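Acyl-[acyl-carrier-protein]--UDP-N-acetylglucosamine O-acyltransferase (Helicobacter pylori, PDB 1J2Z) catalyses the transfer of a (3R)-hydroxyacyl chain from acyl carrier protein to UDP-N-acetylglucosamine, the first step of lipid A biosynthesis. Local coordinates at the interface of chains A and B. Numbering follows the deposited sequence. Chains: chain A/B, Acyl-[acyl-carrier-protein]--UDP-N-acetylglucosamine O-acyltransferase.

Contact 1: the interface of chains A and B. Residues chain A 59, 89-90; chain B 63, 66-67, 93, 95.
The guanidinium group of A:Arg89 meets the backbone carbonyl of B:Gln67 end-on, giving both terminal nitrogens to one oxygen. A:Arg89 NH2 lies 2.8 Å from B:Gln67 O, in the plane of that carbonyl, whereas NH1, 2.9 Å from B:Gln67 O, comes from above it. The same guanidinium turns its NE edge to the carboxylate of A:Glu90 in a side-on pairing within its own chain. There A:Arg89 NE is 2.8 Å from A:Glu90 OE2 in a salt bridge, and NH2 bonds to OE1. A:Glu90, its chain bent at chi2 (83°), is thereby presented to the partner subunit. Its OE1 receives the hydroxyl of B:Thr66 from the opposite direction, OG1 to OE1 2.7 Å, on the syn side but well out of the carboxylate plane. Behind the flat guanidinium lies the ring of A:Phe59, with A:Arg89 NE 3.5 Å above the ring plane. The rim of this ring touches the aliphatic part of B:Gln67, CE2 to CG 3.6 Å, ring and amide planes being nearly perpendicular. B:Val63 and B:Met93 pack against the carbon stem of A:Glu90. The salt-bridged pair thus presents one polar unit to the partner, tying neighbouring subunits of the homotrimer together through both backbone and side chain.

Contact 2: the interface of chains A and B. Residues chain A 60-61, 91; chain B 61-63, 91-93.
Turns of the left-handed beta-helix, the fold of hexapeptide-repeat acyltransferases, bring A:Phe61 and A:Phe91 against the matching turns of chain B. A:Phe61 and B:Phe61 meet edge to face: their ring planes stand 69° apart with centroids separated by 5.3 Å. A:Phe61 supplies the face and B:Phe61 the edge, with B:Phe61 CD2 3.7 Å above the plane of the A:Phe61 ring and toward its rim; A:Pro60 CB lies on the other face. The rim of A:Phe61 also meets a methyl of B:Val63, CD1 to CG2 3.3 Å. With chi1 at 177°, B:Val63 turns CG1 away from its backbone N and leaves CG2 to touch this ring. The backbone of B:Phe91 lies over one face of the A:Phe91 ring near its outer end, with B:Phe91 O 3.2 Å from A:Phe91 CE1. B:Phe61 O faces the CE2 and CZ side of the same ring, and B:Met93 CB borders it in plane, 4.0 Å from A:Phe91 CE1. Both phenylalanines adopt left-handed backbone angles, as suits tight corners. They occupy the loops just ahead of strands 63-64 and 93-94, and the pairing of like residues suggests an aromatic cluster close to the trimer axis.

Contact 3: the interface of chains A and B. Residues chain A 114-116, 133; chain B 69, 93, 118, 136.
A:Asn133 and B:Gln69 bring their side-chain amides together, and these two residues hide the most surface in the patch. As modelled, A:Asn133 ND2 donates to B:Gln69 OE1 over 2.8 Å, nearly straight at the hydrogen (167°). The acceptor is met in its own carbonyl plane, on a lone pair, although the two amide planes are turned 80° apart. The B:Gln69 chain runs extended beyond CG, carrying its amide to the two loops of chain A that hold A:Ala115 and A:Asn133. Its NE2 lies 2.9 Å from the backbone N of A:Ala115, yet both can only donate. Turning both amides would give A:Ala115 N an acceptor and keep the amide-amide bond with its direction reversed, so both assignments are doubtful. The stem of A:Met114 lies against the B:Gln69 amide.

A:Asn133 OD1, as modelled, lies over the face of the imidazole of B:His118, 3.1 Å from ND1, too far above the ring for a hydrogen bond in its plane. A water also joins this OD1, at 3.2 Å, to the hydroxyl of B:Thr136. Nearby, the phenol oxygen of A:Tyr116 rests against B:Met93, OH to CB 3.4 Å. B:Gln69 is a substrate-binding residue, and B:His118 lines the pocket that holds octyl thioglucoside, a detergent probably carried in from preparation. The neighbouring subunit probably buttresses residues of the acyl-transfer site and may couple trimer assembly to its shape.

Contact 1: the interface of chains A and B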
ATOM      1  N   PHE A  59      -0.004 -17.736  -0.664  1.00 19.43           N
ATOM      2  CA  PHE A  59      -0.148 -17.471   0.765  1.00 16.08           C
ATOM      3  C   PHE A  59      -1.498 -16.894   1.212  1.00 19.29           C
ATOM      4  O   PHE A  59      -2.296 -16.443   0.393  1.00 20.53           O
ATOM      5  CB  PHE A  59       1.019 -16.593   1.222  1.00 15.23           C
ATOM      6  CG  PHE A  59       2.332 -17.333   1.278  1.00 17.37           C
ATOM      7  CD1 PHE A  59       2.963 -17.753   0.108  1.00 17.90           C
ATOM      8  CD2 PHE A  59       2.918 -17.646   2.502  1.00 21.22           C
ATOM      9  CE1 PHE A  59       4.161 -18.474   0.152  1.00 24.97           C
ATOM     10  CE2 PHE A  59       4.116 -18.366   2.566  1.00 19.51           C
ATOM     11  CZ  PHE A  59       4.742 -18.783   1.390  1.00 22.58           C
ATOM     12  N   ARG A  89       2.483 -14.087  -2.600  1.00 20.55           N
ATOM     13  CA  ARG A  89       2.330 -13.767  -1.190  1.00 17.94           C
ATOM     14  C   ARG A  89       0.997 -13.189  -0.732  1.00 19.05           C
ATOM     15  O   ARG A  89       0.080 -12.963  -1.524  1.00 16.74           O
ATOM     16  CB  ARG A  89       3.477 -12.849  -0.755  1.00 17.71           C
ATOM     17  CG  ARG A  89       4.855 -13.487  -0.927  1.00 19.47           C
ATOM     18  CD  ARG A  89       4.972 -14.816  -0.164  1.00 17.82           C
ATOM     19  NE  ARG A  89       4.689 -14.679   1.266  1.00 20.88           N
ATOM     20  CZ  ARG A  89       5.521 -15.048   2.240  1.00 22.76           C
ATOM     21  NH1 ARG A  89       6.701 -15.574   1.948  1.00 18.72           N
ATOM     22  NH2 ARG A  89       5.164 -14.915   3.512  1.00 19.71           N
ATOM     23  N   GLU A  90       0.920 -12.960   0.576  1.00 16.77           N
ATOM     24  CA  GLU A  90      -0.266 -12.439   1.247  1.00 16.81           C
ATOM     25  C   GLU A  90      -0.848 -11.135   0.699  1.00 17.14           C
ATOM     26  O   GLU A  90      -0.120 -10.205   0.360  1.00 19.45           O
ATOM     27  CB  GLU A  90       0.037 -12.234   2.735  1.00 16.79           C
ATOM     28  CG  GLU A  90       0.423 -13.491   3.503  1.00 18.24           C
ATOM     29  CD  GLU A  90       1.890 -13.872   3.367  1.00 18.51           C
ATOM     30  OE1 GLU A  90       2.335 -14.725   4.156  1.00 18.97           O
ATOM     31  OE2 GLU A  90       2.599 -13.336   2.484  1.00 16.49           O
TER
ATOM     32  N   VAL B  63      -1.496 -11.245   9.304  1.00 16.91           N
ATOM     33  CA  VAL B  63      -0.790 -12.504   9.116  1.00 17.11           C
ATOM     34  C   VAL B  63       0.552 -12.416   9.818  1.00 17.25           C
ATOM     35  O   VAL B  63       1.389 -11.583   9.466  1.00 20.28           O
ATOM     36  CB  VAL B  63      -0.565 -12.805   7.620  1.00 17.41           C
ATOM     37  CG1 VAL B  63       0.241 -14.083   7.450  1.00 14.83           C
ATOM     38  CG2 VAL B  63      -1.908 -12.939   6.921  1.00 22.83           C
ATOM     39  N   THR B  66       4.283 -16.300   8.955  1.00 16.48           N
ATOM     40  CA  THR B  66       4.520 -17.032   7.716  1.00 21.91           C
ATOM     41  C   THR B  66       5.982 -16.799   7.355  1.00 19.36           C
ATOM     42  O   THR B  66       6.593 -15.839   7.822  1.00 17.52           O
ATOM     43  CB  THR B  66       3.615 -16.548   6.550  1.00 19.77           C
ATOM     44  OG1 THR B  66       3.735 -15.130   6.400  1.00 17.13           O
ATOM     45  CG2 THR B  66       2.163 -16.921   6.813  1.00 18.31           C
ATOM     46  N   GLN B  67       6.538 -17.672   6.525  1.00 20.63           N
ATOM     47  CA  GLN B  67       7.943 -17.572   6.143  1.00 23.31           C
ATOM     48  C   GLN B  67       8.351 -16.263   5.480  1.00 25.69           C
ATOM     49  O   GLN B  67       7.566 -15.637   4.764  1.00 20.37           O
ATOM     50  CB  GLN B  67       8.322 -18.747   5.236  1.00 22.40           C
ATOM     51  CG  GLN B  67       7.398 -18.950   4.052  1.00 29.83           C
ATOM     52  CD  GLN B  67       7.704 -20.228   3.289  1.00 35.12           C
ATOM     53  OE1 GLN B  67       8.719 -20.328   2.601  1.00 39.24           O
ATOM     54  NE2 GLN B  67       6.828 -21.216   3.417  1.00 38.92           N
ATOM     55  N   MET B  93       1.512  -7.815   8.028  1.00 15.27           N
ATOM     56  CA  MET B  93       2.182  -9.061   7.678  1.00 16.59           C
ATOM     57  C   MET B  93       3.562  -8.994   8.308  1.00 22.12           C
ATOM     58  O   MET B  93       4.353  -8.108   7.989  1.00 23.81           O
ATOM     59  CB  MET B  93       2.279  -9.186   6.158  1.00 19.20           C
ATOM     60  CG  MET B  93       2.477 -10.607   5.643  1.00 23.68           C
ATOM     61  SD  MET B  93       4.189 -11.102   5.601  1.00 26.59           S
ATOM     62  CE  MET B  93       4.666 -10.568   3.943  1.00 20.92           C
ATOM     63  N   ASN B  95       6.998 -11.359   9.385  1.00 17.25           N
ATOM     64  CA  ASN B  95       7.723 -12.614   9.244  1.00 15.49           C
ATOM     65  C   ASN B  95       8.779 -12.803  10.321  1.00 17.31           C
ATOM     66  O   ASN B  95       9.246 -11.833  10.921  1.00 18.36           O
ATOM     67  CB  ASN B  95       8.412 -12.662   7.877  1.00 20.56           C
ATOM     68  CG  ASN B  95       7.443 -12.463   6.734  1.00 15.17           C
ATOM     69  OD1 ASN B  95       6.462 -13.196   6.604  1.00 23.10           O
ATOM     70  ND2 ASN B  95       7.710 -11.470   5.899  1.00 15.53           N
TER

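Contact 2: the interface of chains A and B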
ATOM      1  N   PRO A  60      -1.760 -16.893   2.533  1.00 19.54           N
ATOM      2  CA  PRO A  60      -3.012 -16.392   3.111  1.00 19.10           C
ATOM      3  C   PRO A  60      -3.564 -15.058   2.637  1.00 18.10           C
ATOM      4  O   PRO A  60      -2.835 -14.091   2.441  1.00 20.72           O
ATOM      5  CB  PRO A  60      -2.720 -16.376   4.613  1.00 20.91           C
ATOM      6  CG  PRO A  60      -1.756 -17.508   4.779  1.00 17.71           C
ATOM      7  CD  PRO A  60      -0.830 -17.303   3.604  1.00 15.56           C
ATOM      8  N   PHE A  61      -4.881 -15.034   2.466  1.00 17.39           N
ATOM      9  CA  PHE A  61      -5.614 -13.843   2.074  1.00 14.79           C
ATOM     10  C   PHE A  61      -5.321 -13.265   0.699  1.00 20.15           C
ATOM     11  O   PHE A  61      -5.564 -12.083   0.455  1.00 22.27           O
ATOM     12  CB  PHE A  61      -5.434 -12.775   3.153  1.00 13.59           C
ATOM     13  CG  PHE A  61      -5.797 -13.257   4.541  1.00 20.02           C
ATOM     14  CD1 PHE A  61      -4.991 -12.954   5.633  1.00 16.75           C
ATOM     15  CD2 PHE A  61      -6.944 -14.021   4.749  1.00 18.35           C
ATOM     16  CE1 PHE A  61      -5.320 -13.405   6.915  1.00 25.31           C
ATOM     17  CE2 PHE A  61      -7.284 -14.478   6.026  1.00 22.94           C
ATOM     18  CZ  PHE A  61      -6.471 -14.172   7.109  1.00 21.84           C
ATOM     19  N   PHE A  91      -2.174 -11.083   0.633  1.00 15.84           N
ATOM     20  CA  PHE A  91      -2.907  -9.899   0.185  1.00 17.15           C
ATOM     21  C   PHE A  91      -2.767  -9.499  -1.278  1.00 19.60           C
ATOM     22  O   PHE A  91      -3.119  -8.374  -1.646  1.00 17.43           O
ATOM     23  CB  PHE A  91      -2.544  -8.703   1.069  1.00 17.06           C
ATOM     24  CG  PHE A  91      -2.555  -9.019   2.538  1.00 21.19           C
ATOM     25  CD1 PHE A  91      -1.393  -8.904   3.297  1.00 19.73           C
ATOM     26  CD2 PHE A  91      -3.721  -9.450   3.159  1.00 18.76           C
ATOM     27  CE1 PHE A  91      -1.394  -9.218   4.655  1.00 20.59           C
ATOM     28  CE2 PHE A  91      -3.734  -9.765   4.516  1.00 18.92           C
ATOM     29  CZ  PHE A  91      -2.566  -9.649   5.267  1.00 14.08           C
TER
ATOM     30  N   PHE B  61      -7.629 -10.275   9.599  1.00 17.39           N
ATOM     31  CA  PHE B  61      -6.786 -10.498   8.437  1.00 14.79           C
ATOM     32  C   PHE B  61      -5.311 -10.154   8.570  1.00 20.15           C
ATOM     33  O   PHE B  61      -4.632  -9.920   7.570  1.00 22.27           O
ATOM     34  CB  PHE B  61      -7.398  -9.776   7.237  1.00 13.59           C
ATOM     35  CG  PHE B  61      -8.845 -10.143   6.990  1.00 20.02           C
ATOM     36  CD1 PHE B  61      -9.785  -9.164   6.686  1.00 16.75           C
ATOM     37  CD2 PHE B  61      -9.264 -11.470   7.070  1.00 18.35           C
ATOM     38  CE1 PHE B  61     -11.125  -9.501   6.465  1.00 25.31           C
ATOM     39  CE2 PHE B  61     -10.601 -11.819   6.851  1.00 22.94           C
ATOM     40  CZ  PHE B  61     -11.531 -10.834   6.551  1.00 21.84           C
ATOM     41  N   ALA B  62      -4.808 -10.112   9.799  1.00 17.31           N
ATOM     42  CA  ALA B  62      -3.386  -9.861   9.990  1.00 19.72           C
ATOM     43  C   ALA B  62      -2.721 -11.226   9.812  1.00 21.10           C
ATOM     44  O   ALA B  62      -3.324 -12.255  10.121  1.00 17.14           O
ATOM     45  CB  ALA B  62      -3.119  -9.332  11.391  1.00 23.40           C
ATOM     46  N   VAL B  63      -1.496 -11.245   9.304  1.00 16.91           N
ATOM     47  CA  VAL B  63      -0.790 -12.504   9.116  1.00 17.11           C
ATOM     48  C   VAL B  63       0.552 -12.416   9.818  1.00 17.25           C
ATOM     49  O   VAL B  63       1.389 -11.583   9.466  1.00 20.28           O
ATOM     50  CB  VAL B  63      -0.565 -12.805   7.620  1.00 17.41           C
ATOM     51  CG1 VAL B  63       0.241 -14.083   7.450  1.00 14.83           C
ATOM     52  CG2 VAL B  63      -1.908 -12.939   6.921  1.00 22.83           C
ATOM     53  N   PHE B  91      -4.598  -6.421   8.099  1.00 15.84           N
ATOM     54  CA  PHE B  91      -3.705  -6.652   6.963  1.00 17.15           C
ATOM     55  C   PHE B  91      -2.208  -6.530   7.212  1.00 19.60           C
ATOM     56  O   PHE B  91      -1.430  -6.431   6.258  1.00 17.43           O
ATOM     57  CB  PHE B  91      -4.099  -5.735   5.803  1.00 17.06           C
ATOM     58  CG  PHE B  91      -5.577  -5.705   5.536  1.00 21.19           C
ATOM     59  CD1 PHE B  91      -6.297  -4.519   5.659  1.00 19.73           C
ATOM     60  CD2 PHE B  91      -6.253  -6.866   5.184  1.00 18.76           C
ATOM     61  CE1 PHE B  91      -7.672  -4.493   5.434  1.00 20.59           C
ATOM     62  CE2 PHE B  91      -7.628  -6.852   4.956  1.00 18.92           C
ATOM     63  CZ  PHE B  91      -8.340  -5.661   5.082  1.00 14.08           C
ATOM     64  N   CYS B  92      -1.790  -6.515   8.472  1.00 16.28           N
ATOM     65  CA  CYS B  92      -0.357  -6.453   8.752  1.00 19.46           C
ATOM     66  C   CYS B  92       0.242  -7.807   8.411  1.00 17.67           C
ATOM     67  O   CYS B  92      -0.439  -8.829   8.485  1.00 20.64           O
ATOM     68  CB  CYS B  92      -0.089  -6.144  10.223  1.00 22.66           C
ATOM     69  SG  CYS B  92      -0.273  -4.415  10.640  1.00 24.62           S
ATOM     70  N   MET B  93       1.512  -7.815   8.028  1.00 15.27           N
ATOM     71  CA  MET B  93       2.182  -9.061   7.678  1.00 16.59           C
ATOM     72  C   MET B  93       3.562  -8.994   8.308  1.00 22.12           C
ATOM     73  O   MET B  93       4.353  -8.108   7.989  1.00 23.81           O
ATOM     74  CB  MET B  93       2.279  -9.186   6.158  1.00 19.20           C
ATOM     75  CG  MET B  93       2.477 -10.607   5.643  1.00 23.68           C
ATOM     76  SD  MET B  93       4.189 -11.102   5.601  1.00 26.59           S
ATOM     77  CE  MET B  93       4.666 -10.568   3.943  1.00 20.92           C
TER

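Contact 3: the interface of chains A and B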
ATOM      1  N   MET A 114       5.420 -10.450  -4.169  1.00 21.55           N
ATOM      2  CA  MET A 114       5.366 -10.221  -2.732  1.00 20.82           C
ATOM      3  C   MET A 114       4.000  -9.713  -2.292  1.00 23.33           C
ATOM      4  O   MET A 114       3.108  -9.523  -3.118  1.00 19.80           O
ATOM      5  CB  MET A 114       6.478  -9.253  -2.314  1.00 19.56           C
ATOM      6  CG  MET A 114       7.869  -9.875  -2.438  1.00 23.68           C
ATOM      7  SD  MET A 114       9.219  -8.823  -1.877  1.00 24.46           S
ATOM      8  CE  MET A 114      10.354  -9.007  -3.224  1.00 26.30           C
ATOM      9  N   ALA A 115       3.839  -9.499  -0.990  1.00 20.53           N
ATOM     10  CA  ALA A 115       2.563  -9.063  -0.432  1.00 19.75           C
ATOM     11  C   ALA A 115       2.020  -7.740  -0.957  1.00 17.35           C
ATOM     12  O   ALA A 115       2.772  -6.846  -1.345  1.00 18.65           O
ATOM     13  CB  ALA A 115       2.656  -9.020   1.096  1.00 16.17           C
ATOM     14  N   TYR A 116       0.694  -7.639  -0.958  1.00 15.97           N
ATOM     15  CA  TYR A 116      -0.031  -6.456  -1.402  1.00 17.31           C
ATOM     16  C   TYR A 116       0.162  -6.099  -2.878  1.00 17.85           C
ATOM     17  O   TYR A 116      -0.134  -4.975  -3.285  1.00 14.59           O
ATOM     18  CB  TYR A 116       0.341  -5.238  -0.541  1.00 19.74           C
ATOM     19  CG  TYR A 116       0.469  -5.525   0.945  1.00 18.47           C
ATOM     20  CD1 TYR A 116       1.706  -5.836   1.501  1.00 19.00           C
ATOM     21  CD2 TYR A 116      -0.641  -5.468   1.794  1.00 18.15           C
ATOM     22  CE1 TYR A 116       1.849  -6.081   2.856  1.00 19.56           C
ATOM     23  CE2 TYR A 116      -0.509  -5.712   3.170  1.00 15.61           C
ATOM     24  CZ  TYR A 116       0.747  -6.020   3.688  1.00 15.68           C
ATOM     25  OH  TYR A 116       0.920  -6.279   5.026  1.00 17.47           O
ATOM     26  N   ASN A 133       6.816  -5.724  -2.495  1.00 18.62           N
ATOM     27  CA  ASN A 133       5.645  -5.261  -1.754  1.00 22.96           C
ATOM     28  C   ASN A 133       4.911  -4.087  -2.386  1.00 20.05           C
ATOM     29  O   ASN A 133       5.527  -3.093  -2.777  1.00 18.93           O
ATOM     30  CB  ASN A 133       6.021  -4.846  -0.317  1.00 24.90           C
ATOM     31  CG  ASN A 133       6.301  -6.033   0.596  1.00 27.99           C
ATOM     32  OD1 ASN A 133       5.871  -6.057   1.752  1.00 33.82           O
ATOM     33  ND2 ASN A 133       7.033  -7.008   0.092  1.00 21.41           N
TER
ATOM     34  N   GLN B  69       9.833 -13.488   2.948  1.00 21.32           N
ATOM     35  CA  GLN B  69       9.736 -13.424   1.496  1.00 31.07           C
ATOM     36  C   GLN B  69      11.113 -13.611   0.873  1.00 33.64           C
ATOM     37  O   GLN B  69      11.237 -14.083  -0.256  1.00 40.70           O
ATOM     38  CB  GLN B  69       9.128 -12.083   1.078  1.00 21.81           C
ATOM     39  CG  GLN B  69       7.753 -11.852   1.691  1.00 24.65           C
ATOM     40  CD  GLN B  69       7.064 -10.615   1.156  1.00 26.78           C
ATOM     41  OE1 GLN B  69       7.502  -9.488   1.390  1.00 29.40           O
ATOM     42  NE2 GLN B  69       5.975 -10.822   0.434  1.00 16.26           N
ATOM     43  N   MET B  93       1.512  -7.815   8.028  1.00 15.27           N
ATOM     44  CA  MET B  93       2.182  -9.061   7.678  1.00 16.59           C
ATOM     45  C   MET B  93       3.562  -8.994   8.308  1.00 22.12           C
ATOM     46  O   MET B  93       4.353  -8.108   7.989  1.00 23.81           O
ATOM     47  CB  MET B  93       2.279  -9.186   6.158  1.00 19.20           C
ATOM     48  CG  MET B  93       2.477 -10.607   5.643  1.00 23.68           C
ATOM     49  SD  MET B  93       4.189 -11.102   5.601  1.00 26.59           S
ATOM     50  CE  MET B  93       4.666 -10.568   3.943  1.00 20.92           C
ATOM     51  N   HIS B 118       4.039  -3.889   7.007  1.00 16.23           N
ATOM     52  CA  HIS B 118       4.805  -5.119   6.841  1.00 19.40           C
ATOM     53  C   HIS B 118       6.141  -5.032   7.566  1.00 17.66           C
ATOM     54  O   HIS B 118       6.898  -4.082   7.375  1.00 20.57           O
ATOM     55  CB  HIS B 118       5.080  -5.429   5.369  1.00 16.27           C
ATOM     56  CG  HIS B 118       6.041  -6.565   5.175  1.00 19.33           C
ATOM     57  ND1 HIS B 118       7.241  -6.423   4.514  1.00 22.73           N
ATOM     58  CD2 HIS B 118       6.000  -7.848   5.604  1.00 13.20           C
ATOM     59  CE1 HIS B 118       7.899  -7.569   4.545  1.00 13.83           C
ATOM     60  NE2 HIS B 118       7.167  -8.449   5.202  1.00 23.58           N
ATOM     61  N   THR B 136       6.534   0.016   5.295  1.00 15.10           N
ATOM     62  CA  THR B 136       7.182  -1.193   4.819  1.00 20.01           C
ATOM     63  C   THR B 136       8.622  -1.286   5.303  1.00 22.97           C
ATOM     64  O   THR B 136       9.463  -0.457   4.952  1.00 18.49           O
ATOM     65  CB  THR B 136       7.173  -1.244   3.277  1.00 27.82           C
ATOM     66  OG1 THR B 136       5.819  -1.187   2.808  1.00 31.01           O
ATOM     67  CG2 THR B 136       7.818  -2.527   2.782  1.00 29.51           C
TER
HETATM   68  O   HOH W   1       4.255  -3.360   2.055  1.00 31.54           O

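The three contacts form one continuous strip along the seam between two beta-helices. C-alpha centres lie about 7 Å apart for contact 1 and contact 2, 8 Å for contact 1 and contact 3, and 9 Å for contact 2 and contact 3. B:Met93, at the start of strand 93-94, takes part in all three, while B:Val63, in strand 63-64, belongs to contacts 1 and 2. An aromatic, a charged and an amide-rich patch are therefore joined through shared apolar residues. Repeated round the homotrimer, this strip would align the subunits while linking their packing to the substrate-binding surface.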